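Local coordinates for protein acyl-coenzyme A oxidase 1 (Yarrowia lipolytica, PDB 5Y9D) that oxidises acyl-CoA thioesters to trans-2-enoyl-CoA with FAD as cofactor, passing the electrons to molecular oxygen to give hydrogen peroxide in peroxisomal fatty acid beta-oxidation, at residues T40-R45 with D586-H591; P100-D105 with V157-F162; E524-A529 with H568-L573. One frame throughout, in Å; residues are numbered along the deposited sequence.

Contact 1: residues T40-R45 with D586-H591; sequences TQFTVR and DDIKPH
Phe42 meets the imidazole of His591 at a slant, the two ring planes turned 50° against each other and the centroids 5.1 Å apart. One atom of the phenyl ring does the touching: CD2 of Phe42 sits over a face of the imidazole, displaced toward its rim, 3.6 Å from ND1 of His591. A neighbouring methylene reaches the same imidazole, with CB of Gln41 3.9 Å from NE2 of His591, whereas the rest of the glutamine leads away. Phe42 places CG between its own backbone N and carbonyl carbon (chi1 55°), which carries the ring toward His591. The backbones come nearest at Phe42 and Ile588, their CA atoms 6.5 Å apart, and this approach leaves Phe42 CB 4.1 Å from CG2 of the buried Ile588. One face of the phenyl ring is covered from within its own segment by CG2 of Thr40, set 3.9 Å above the ring plane over its centre. Gln639 packs on both Phe42 and His591, and Val47 on both Phe42 and Ile588. With an alanine in place of His591, CD2 of Phe42 would probably lose the imidazole face beneath it and CB of Gln41 its neighbour, leaving a gap beside the phenyl ring. The contact sets the loop that leads into helix 44-52 against the N-terminal end of helix 589-606, joining the N-terminal helical region to the additional C-terminal helical domain that distinguishes the acyl-CoA oxidase fold from that of the acyl-CoA dehydrogenases.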
loop_
_atom_site.group_PDB
_atom_site.type_symbol
_atom_site.label_atom_id
_atom_site.label_comp_id
_atom_site.label_asym_id
_atom_site.label_seq_id
_atom_site.Cartn_x
_atom_site.Cartn_y
_atom_site.Cartn_z
ATOM N N THR A 40 -6.090 -32.493 1.908
ATOM C CA THR A 40 -5.645 -32.386 0.536
ATOM C C THR A 40 -5.988 -33.655 -0.256
ATOM O O THR A 40 -5.677 -34.751 0.181
ATOM C CB THR A 40 -4.141 -32.069 0.498
ATOM O OG1 THR A 40 -3.930 -30.819 1.145
ATOM C CG2 THR A 40 -3.597 -31.953 -0.939
ATOM N N GLN A 41 -6.617 -33.482 -1.419
ATOM C CA GLN A 41 -7.177 -34.582 -2.214
ATOM C C GLN A 41 -6.228 -35.072 -3.292
ATOM O O GLN A 41 -6.472 -36.112 -3.885
ATOM C CB GLN A 41 -8.458 -34.112 -2.913
ATOM C CG GLN A 41 -9.694 -34.962 -2.622
ATOM C CD GLN A 41 -10.429 -34.478 -1.387
ATOM O OE1 GLN A 41 -9.802 -34.184 -0.367
ATOM N NE2 GLN A 41 -11.759 -34.368 -1.477
ATOM N N PHE A 42 -5.174 -34.296 -3.551
ATOM C CA PHE A 42 -4.242 -34.507 -4.669
ATOM C C PHE A 42 -2.771 -34.577 -4.189
ATOM O O PHE A 42 -2.454 -34.244 -3.057
ATOM C CB PHE A 42 -4.430 -33.378 -5.716
ATOM C CG PHE A 42 -4.298 -31.977 -5.148
ATOM C CD1 PHE A 42 -3.052 -31.399 -4.955
ATOM C CD2 PHE A 42 -5.411 -31.253 -4.790
ATOM C CE1 PHE A 42 -2.934 -30.132 -4.404
ATOM C CE2 PHE A 42 -5.297 -29.983 -4.262
ATOM C CZ PHE A 42 -4.056 -29.426 -4.049
ATOM N N THR A 43 -1.878 -35.033 -5.043
ATOM C CA THR A 43 -0.451 -34.987 -4.771
ATOM C C THR A 43 0.097 -33.579 -5.035
ATOM O O THR A 43 0.082 -33.097 -6.181
ATOM C CB THR A 43 0.291 -35.975 -5.667
ATOM O OG1 THR A 43 -0.201 -37.300 -5.404
ATOM C CG2 THR A 43 1.822 -35.906 -5.432
ATOM N N VAL A 44 0.586 -32.926 -3.979
ATOM C CA VAL A 44 1.006 -31.522 -4.061
ATOM C C VAL A 44 1.941 -31.272 -5.238
ATOM O O VAL A 44 1.796 -30.308 -5.947
ATOM C CB VAL A 44 1.707 -31.045 -2.768
ATOM C CG1 VAL A 44 2.388 -29.706 -2.982
ATOM C CG2 VAL A 44 0.711 -30.937 -1.634
ATOM N N ARG A 45 2.891 -32.159 -5.450
ATOM C CA ARG A 45 3.889 -31.955 -6.488
ATOM C C ARG A 45 3.301 -31.980 -7.884
ATOM O O ARG A 45 3.931 -31.472 -8.805
ATOM C CB ARG A 45 4.986 -32.988 -6.366
ATOM C CG ARG A 45 6.253 -32.608 -7.069
ATOM C CD ARG A 45 7.228 -33.756 -7.018
ATOM N NE ARG A 45 8.511 -33.434 -7.654
ATOM C CZ ARG A 45 9.471 -32.674 -7.112
ATOM N NH1 ARG A 45 9.304 -32.061 -5.937
ATOM N NH2 ARG A 45 10.597 -32.496 -7.767
ATOM N N ASP A 586 -5.183 -34.930 -15.122
ATOM C CA ASP A 586 -6.621 -34.968 -14.865
ATOM C C ASP A 586 -6.981 -34.884 -13.379
ATOM O O ASP A 586 -7.930 -34.186 -12.983
ATOM C CB ASP A 586 -7.202 -36.231 -15.504
ATOM C CG ASP A 586 -7.047 -36.230 -17.047
ATOM O OD1 ASP A 586 -7.402 -35.185 -17.705
ATOM O OD2 ASP A 586 -6.568 -37.277 -17.574
ATOM N N ASP A 587 -6.188 -35.541 -12.546
ATOM C CA ASP A 587 -6.490 -35.601 -11.133
ATOM C C ASP A 587 -6.557 -34.195 -10.489
ATOM O O ASP A 587 -7.311 -33.980 -9.544
ATOM C CB ASP A 587 -5.484 -36.528 -10.444
ATOM C CG ASP A 587 -5.107 -37.734 -11.327
ATOM O OD1 ASP A 587 -4.483 -37.516 -12.401
ATOM O OD2 ASP A 587 -5.464 -38.889 -10.973
ATOM N N ILE A 588 -5.796 -33.239 -11.027
ATOM C CA ILE A 588 -5.745 -31.878 -10.475
ATOM C C ILE A 588 -6.665 -30.944 -11.215
ATOM O O ILE A 588 -7.075 -29.900 -10.679
ATOM C CB ILE A 588 -4.308 -31.299 -10.430
ATOM C CG1 ILE A 588 -3.697 -31.208 -11.826
ATOM C CG2 ILE A 588 -3.425 -32.162 -9.543
ATOM C CD1 ILE A 588 -2.186 -31.074 -11.861
ATOM N N LYS A 589 -7.052 -31.327 -12.420
ATOM C CA LYS A 589 -7.839 -30.414 -13.273
ATOM C C LYS A 589 -9.064 -29.785 -12.579
ATOM O O LYS A 589 -9.288 -28.573 -12.720
ATOM C CB LYS A 589 -8.254 -31.083 -14.580
ATOM C CG LYS A 589 -8.268 -30.134 -15.755
ATOM C CD LYS A 589 -9.226 -30.569 -16.855
ATOM C CE LYS A 589 -8.564 -31.464 -17.893
ATOM N NZ LYS A 589 -9.249 -31.294 -19.211
ATOM N N PRO A 590 -9.829 -30.571 -11.801
ATOM C CA PRO A 590 -11.057 -29.989 -11.222
ATOM C C PRO A 590 -10.825 -28.947 -10.141
ATOM O O PRO A 590 -11.608 -28.014 -10.028
ATOM C CB PRO A 590 -11.804 -31.200 -10.650
ATOM C CG PRO A 590 -11.217 -32.361 -11.372
ATOM C CD PRO A 590 -9.768 -32.017 -11.571
ATOM N N HIS A 591 -9.755 -29.095 -9.367
ATOM C CA HIS A 591 -9.390 -28.087 -8.362
ATOM C C HIS A 591 -8.852 -26.838 -9.033
ATOM O O HIS A 591 -9.183 -25.716 -8.632
ATOM C CB HIS A 591 -8.364 -28.628 -7.379
ATOM C CG HIS A 591 -8.752 -29.933 -6.761
ATOM N ND1 HIS A 591 -8.158 -31.129 -7.117
ATOM C CD2 HIS A 591 -9.689 -30.233 -5.831
ATOM C CE1 HIS A 591 -8.719 -32.112 -6.436
ATOM N NE2 HIS A 591 -9.646 -31.595 -5.644
#

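Contact 2: residues P100-D105 with V157-F162; sequences PYLVTD and VAVKQF
Leu102 belongs to a short, weakly bonded helical turn, about residues 101-104, that faces Val157 and Val159 on a loop without regular structure. The turn is held by Asp105 N bonding to Tyr101 O at 3.0 Å and by a longer bond, 3.3 Å, from Val103 N to Pro100 O. This is the N-terminal helical domain of the acyl-CoA oxidase fold, and the loop 157-162 is its exit: it follows helix 145-153 and runs on to strand 166-167, where the chain enters the beta-structured middle domain. The loop changes direction sharply. Val157 and Ala158 have helical backbone angles, but Val159 takes up left-handed ones (phi 56°, psi 48°), unusual for a beta-branched residue, and Gln161 repeats that handedness after a more extended Lys160. At the first of these bends the valine side chain points to the helical turn. Its CG2, anti to the carbonyl carbon, meets CD1 of Leu102 at 3.7 Å, one methyl against another from two side chains that run across each other. The two segments together bury a modest 155 Å². Helix 122-142 runs past both partners, with Asn132 touching Leu102 and His131 touching Val159. The second subunit also reaches the bend: Arg697 of that subunit donates from NH1 to Val159 O, and its Phe694 packs on the Val159 side chain. Val157 also packs on Phe148 and Val152 of helix 145-153, and toward the helical turn it offers one methyl, CG1, which comes to 4.3 Å from the carbonyl oxygen of Leu102.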
loop_
_atom_site.group_PDB
_atom_site.type_symbol
_atom_site.label_atom_id
_atom_site.label_comp_id
_atom_site.label_asym_id
_atom_site.label_seq_id
_atom_site.Cartn_x
_atom_site.Cartn_y
_atom_site.Cartn_z
ATOM N N PRO A 100 29.474 -16.057 -9.212
ATOM C CA PRO A 100 29.865 -17.203 -10.048
ATOM C C PRO A 100 28.792 -17.664 -11.045
ATOM O O PRO A 100 29.106 -18.137 -12.157
ATOM C CB PRO A 100 30.099 -18.309 -9.035
ATOM C CG PRO A 100 30.321 -17.610 -7.729
ATOM C CD PRO A 100 29.440 -16.408 -7.783
ATOM N N TYR A 101 27.537 -17.532 -10.663
ATOM C CA TYR A 101 26.429 -17.949 -11.535
ATOM C C TYR A 101 26.238 -17.091 -12.815
ATOM O O TYR A 101 25.537 -17.490 -13.739
ATOM C CB TYR A 101 25.109 -18.021 -10.719
ATOM C CG TYR A 101 25.118 -19.034 -9.574
ATOM C CD1 TYR A 101 25.353 -20.385 -9.812
ATOM C CD2 TYR A 101 24.865 -18.636 -8.249
ATOM C CE1 TYR A 101 25.350 -21.323 -8.767
ATOM C CE2 TYR A 101 24.860 -19.555 -7.207
ATOM C CZ TYR A 101 25.101 -20.903 -7.468
ATOM O OH TYR A 101 25.093 -21.822 -6.443
ATOM N N LEU A 102 26.871 -15.926 -12.883
ATOM C CA LEU A 102 26.792 -15.075 -14.076
ATOM C C LEU A 102 27.566 -15.688 -15.257
ATOM O O LEU A 102 27.352 -15.318 -16.419
ATOM C CB LEU A 102 27.359 -13.690 -13.783
ATOM C CG LEU A 102 26.747 -12.975 -12.577
ATOM C CD1 LEU A 102 27.680 -11.888 -12.080
ATOM C CD2 LEU A 102 25.373 -12.413 -12.918
ATOM N N VAL A 103 28.492 -16.590 -14.957
ATOM C CA VAL A 103 29.317 -17.188 -15.981
ATOM C C VAL A 103 28.724 -18.482 -16.483
ATOM O O VAL A 103 29.007 -18.873 -17.598
ATOM C CB VAL A 103 30.748 -17.466 -15.461
ATOM C CG1 VAL A 103 31.557 -18.274 -16.473
ATOM C CG2 VAL A 103 31.450 -16.147 -15.174
ATOM N N THR A 104 27.930 -19.170 -15.667
ATOM C CA THR A 104 27.452 -20.477 -16.067
ATOM C C THR A 104 25.991 -20.469 -16.463
ATOM O O THR A 104 25.583 -21.300 -17.261
ATOM C CB THR A 104 27.719 -21.547 -14.986
ATOM O OG1 THR A 104 27.078 -21.201 -13.749
ATOM C CG2 THR A 104 29.224 -21.686 -14.766
ATOM N N ASP A 105 25.218 -19.532 -15.925
ATOM C CA ASP A 105 23.778 -19.552 -16.097
ATOM C C ASP A 105 23.381 -19.325 -17.562
ATOM O O ASP A 105 23.916 -18.455 -18.252
ATOM C CB ASP A 105 23.068 -18.491 -15.192
ATOM C CG ASP A 105 22.845 -18.966 -13.715
ATOM O OD1 ASP A 105 23.133 -20.135 -13.361
ATOM O OD2 ASP A 105 22.362 -18.155 -12.895
ATOM N N VAL A 157 31.071 -8.860 -18.426
ATOM C CA VAL A 157 30.289 -10.064 -18.062
ATOM C C VAL A 157 30.808 -10.723 -16.760
ATOM O O VAL A 157 30.037 -10.908 -15.812
ATOM C CB VAL A 157 30.232 -11.113 -19.200
ATOM C CG1 VAL A 157 29.420 -12.323 -18.788
ATOM C CG2 VAL A 157 29.596 -10.524 -20.449
ATOM N N ALA A 158 32.108 -11.001 -16.668
ATOM C CA ALA A 158 32.670 -11.617 -15.439
ATOM C C ALA A 158 32.604 -10.779 -14.107
ATOM O O ALA A 158 32.816 -11.314 -13.022
ATOM C CB ALA A 158 34.109 -12.051 -15.709
ATOM N N VAL A 159 32.325 -9.482 -14.215
ATOM C CA VAL A 159 32.378 -8.535 -13.099
ATOM C C VAL A 159 33.758 -8.534 -12.424
ATOM O O VAL A 159 33.896 -8.650 -11.217
ATOM C CB VAL A 159 31.211 -8.762 -12.129
ATOM C CG1 VAL A 159 30.944 -7.512 -11.357
ATOM C CG2 VAL A 159 29.932 -9.046 -12.887
ATOM N N LYS A 160 34.779 -8.444 -13.249
ATOM C CA LYS A 160 36.128 -8.349 -12.775
ATOM C C LYS A 160 36.686 -6.997 -13.132
ATOM O O LYS A 160 36.869 -6.674 -14.287
ATOM C CB LYS A 160 36.963 -9.445 -13.413
ATOM C CG LYS A 160 36.411 -10.835 -13.195
ATOM C CD LYS A 160 37.512 -11.813 -12.847
ATOM C CE LYS A 160 36.964 -13.198 -12.572
ATOM N NZ LYS A 160 37.719 -13.946 -11.529
ATOM N N GLN A 161 36.949 -6.208 -12.110
ATOM C CA GLN A 161 37.490 -4.882 -12.268
ATOM C C GLN A 161 36.477 -4.017 -12.975
ATOM O O GLN A 161 36.813 -3.005 -13.534
ATOM C CB GLN A 161 38.783 -4.937 -13.057
ATOM C CG GLN A 161 39.827 -5.837 -12.444
ATOM C CD GLN A 161 41.231 -5.343 -12.656
ATOM O OE1 GLN A 161 41.454 -4.186 -12.945
ATOM N NE2 GLN A 161 42.183 -6.228 -12.508
ATOM N N PHE A 162 35.235 -4.456 -12.988
ATOM C CA PHE A 162 34.211 -3.805 -13.753
ATOM C C PHE A 162 32.849 -3.988 -13.106
ATOM O O PHE A 162 32.432 -5.102 -12.894
ATOM C CB PHE A 162 34.215 -4.441 -15.131
ATOM C CG PHE A 162 33.530 -3.640 -16.169
ATOM C CD1 PHE A 162 32.162 -3.516 -16.160
ATOM C CD2 PHE A 162 34.244 -3.021 -17.160
ATOM C CE1 PHE A 162 31.523 -2.782 -17.117
ATOM C CE2 PHE A 162 33.607 -2.288 -18.126
ATOM C CZ PHE A 162 32.247 -2.169 -18.104
#

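Contact 3: residues E524-A529 with H568-L573; sequences EAFRTA and HTRQHL
Phe526 reaches from helix 519-544 toward Gln571 and Arg570 on helix 558-581, where the two segments run antiparallel at 159° with axes 9.0 Å apart. Its CB meets the start of the glutamine, 3.9 Å from both CB and CG of Gln571, close to where the backbones come nearest. From CG outward the ring continues past Gln571 alongside Arg570, both side chains pointing the same way. On one side of the ring, next to its tip, CE2 of Phe526 touches CG of Arg570 at 4.0 Å, and the phenyl and guanidinium planes differ by 22°. Beyond the pair, the same ring packs on Ser603 and Ile604 of helix 589-606 and makes an edge-to-face contact with Phe611. NE of Arg570 bonds to the hydroxyl of Ser603, NH2 forms a salt bridge with Glu606, and the group makes a cation-pi contact with Tyr367. At the next position of helix 519-544, CG of Arg527 lies 3.6 Å from CG of Gln571, and its extended chain crosses the glutamine obliquely, so Gln571 fits against two successive residues of the facing helix. Side-by-side antiparallel helices sharing a third helix in this way are typical of an alpha-helical bundle, here the C-terminal helical domain of the oxidase.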
loop_
_atom_site.group_PDB
_atom_site.type_symbol
_atom_site.label_atom_id
_atom_site.label_comp_id
_atom_site.label_asym_id
_atom_site.label_seq_id
_atom_site.Cartn_x
_atom_site.Cartn_y
_atom_site.Cartn_z
ATOM N N GLU A 524 -15.628 -15.647 -23.427
ATOM C CA GLU A 524 -16.393 -14.912 -24.414
ATOM C C GLU A 524 -16.994 -13.666 -23.794
ATOM O O GLU A 524 -17.059 -12.623 -24.439
ATOM C CB GLU A 524 -17.484 -15.820 -25.009
ATOM C CG GLU A 524 -18.327 -15.179 -26.112
ATOM C CD GLU A 524 -17.484 -14.653 -27.261
ATOM O OE1 GLU A 524 -16.425 -15.266 -27.506
ATOM O OE2 GLU A 524 -17.858 -13.639 -27.910
ATOM N N ALA A 525 -17.412 -13.748 -22.529
ATOM C CA ALA A 525 -17.968 -12.568 -21.875
ATOM C C ALA A 525 -16.895 -11.520 -21.735
ATOM O O ALA A 525 -17.138 -10.313 -21.942
ATOM C CB ALA A 525 -18.547 -12.906 -20.523
ATOM N N PHE A 526 -15.697 -11.985 -21.404
ATOM C CA PHE A 526 -14.606 -11.051 -21.170
ATOM C C PHE A 526 -14.112 -10.461 -22.455
ATOM O O PHE A 526 -13.937 -9.247 -22.524
ATOM C CB PHE A 526 -13.470 -11.668 -20.341
ATOM C CG PHE A 526 -13.539 -11.265 -18.919
ATOM C CD1 PHE A 526 -14.255 -12.012 -18.015
ATOM C CD2 PHE A 526 -12.986 -10.077 -18.511
ATOM C CE1 PHE A 526 -14.374 -11.610 -16.709
ATOM C CE2 PHE A 526 -13.102 -9.665 -17.210
ATOM C CZ PHE A 526 -13.799 -10.435 -16.306
ATOM N N ARG A 527 -13.910 -11.307 -23.463
ATOM C CA ARG A 527 -13.549 -10.851 -24.809
ATOM C C ARG A 527 -14.528 -9.821 -25.401
ATOM O O ARG A 527 -14.123 -8.809 -25.979
ATOM C CB ARG A 527 -13.431 -12.043 -25.731
ATOM C CG ARG A 527 -12.215 -12.879 -25.418
ATOM C CD ARG A 527 -12.143 -14.134 -26.239
ATOM N NE ARG A 527 -10.798 -14.681 -26.132
ATOM C CZ ARG A 527 -10.410 -15.862 -26.590
ATOM N NH1 ARG A 527 -11.237 -16.690 -27.227
ATOM N NH2 ARG A 527 -9.155 -16.204 -26.416
ATOM N N THR A 528 -15.815 -10.082 -25.223
ATOM C CA THR A 528 -16.873 -9.143 -25.576
ATOM C C THR A 528 -16.764 -7.803 -24.865
ATOM O O THR A 528 -16.950 -6.759 -25.489
ATOM C CB THR A 528 -18.247 -9.769 -25.248
ATOM O OG1 THR A 528 -18.383 -10.970 -26.007
ATOM C CG2 THR A 528 -19.365 -8.837 -25.581
ATOM N N ALA A 529 -16.512 -7.820 -23.560
ATOM C CA ALA A 529 -16.344 -6.556 -22.826
ATOM C C ALA A 529 -15.105 -5.831 -23.327
ATOM O O ALA A 529 -15.133 -4.640 -23.569
ATOM C CB ALA A 529 -16.264 -6.779 -21.315
ATOM N N HIS A 568 -8.506 -5.899 -21.269
ATOM C CA HIS A 568 -7.899 -6.844 -22.222
ATOM C C HIS A 568 -6.828 -7.686 -21.533
ATOM O O HIS A 568 -6.698 -8.879 -21.778
ATOM C CB HIS A 568 -7.278 -6.077 -23.395
ATOM C CG HIS A 568 -6.221 -6.847 -24.123
ATOM N ND1 HIS A 568 -6.515 -7.843 -25.023
ATOM C CD2 HIS A 568 -4.876 -6.798 -24.046
ATOM C CE1 HIS A 568 -5.395 -8.360 -25.491
ATOM N NE2 HIS A 568 -4.387 -7.752 -24.907
ATOM N N THR A 569 -6.047 -7.035 -20.685
ATOM C CA THR A 569 -5.124 -7.718 -19.811
ATOM C C THR A 569 -5.860 -8.722 -18.946
ATOM O O THR A 569 -5.446 -9.902 -18.893
ATOM C CB THR A 569 -4.341 -6.757 -18.892
ATOM O OG1 THR A 569 -3.560 -5.854 -19.681
ATOM C CG2 THR A 569 -3.399 -7.538 -18.026
ATOM N N ARG A 570 -6.941 -8.292 -18.276
ATOM C CA ARG A 570 -7.629 -9.241 -17.407
ATOM C C ARG A 570 -8.189 -10.424 -18.203
ATOM O O ARG A 570 -8.108 -11.568 -17.739
ATOM C CB ARG A 570 -8.713 -8.603 -16.558
ATOM C CG ARG A 570 -9.396 -9.607 -15.626
ATOM C CD ARG A 570 -8.399 -10.219 -14.614
ATOM N NE ARG A 570 -8.880 -9.922 -13.262
ATOM C CZ ARG A 570 -8.381 -9.008 -12.443
ATOM N NH1 ARG A 570 -7.302 -8.311 -12.746
ATOM N NH2 ARG A 570 -8.967 -8.816 -11.275
ATOM N N GLN A 571 -8.713 -10.136 -19.402
ATOM C CA GLN A 571 -9.192 -11.156 -20.352
ATOM C C GLN A 571 -8.054 -12.077 -20.824
ATOM O O GLN A 571 -8.234 -13.277 -20.993
ATOM C CB GLN A 571 -9.915 -10.468 -21.542
ATOM C CG GLN A 571 -10.345 -11.372 -22.692
ATOM C CD GLN A 571 -9.199 -11.725 -23.623
ATOM O OE1 GLN A 571 -8.264 -10.935 -23.822
ATOM N NE2 GLN A 571 -9.227 -12.928 -24.148
ATOM N N HIS A 572 -6.881 -11.520 -21.041
ATOM C CA HIS A 572 -5.742 -12.332 -21.411
ATOM C C HIS A 572 -5.353 -13.355 -20.336
ATOM O O HIS A 572 -4.996 -14.517 -20.647
ATOM C CB HIS A 572 -4.548 -11.446 -21.691
ATOM C CG HIS A 572 -3.455 -12.132 -22.439
ATOM N ND1 HIS A 572 -3.640 -12.667 -23.692
ATOM C CD2 HIS A 572 -2.155 -12.335 -22.132
ATOM C CE1 HIS A 572 -2.507 -13.190 -24.120
ATOM N NE2 HIS A 572 -1.587 -12.994 -23.195
ATOM N N LEU A 573 -5.409 -12.941 -19.077
ATOM C CA LEU A 573 -4.929 -13.812 -18.005
ATOM C C LEU A 573 -5.912 -14.916 -17.759
ATOM O O LEU A 573 -5.524 -16.090 -17.647
ATOM C CB LEU A 573 -4.680 -13.055 -16.718
ATOM C CG LEU A 573 -3.340 -12.349 -16.610
ATOM C CD1 LEU A 573 -3.319 -11.604 -15.271
ATOM C CD2 LEU A 573 -2.152 -13.311 -16.697
#

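The three contacts are separate: contact 1 and contact 3 come within about 14 Å at their nearest atoms, contact 1 and contact 2 within about 18 Å, and contact 2 and contact 3 within about 25 Å. Helix 589-606 connects contacts 1 and 3: its N-terminal end belongs to contact 1, and later residues pack on Phe526 and Arg570 of contact 3. Contacts 2 and 3 sit on opposite sides of the chain's centre, 43 Å between centres. All three lie away from the FAD pocket and from Glu464, the probable proton acceptor. In sequence, though, the loop 157-162 of contact 2 runs just ahead of the pocket residues, which begin at position 166.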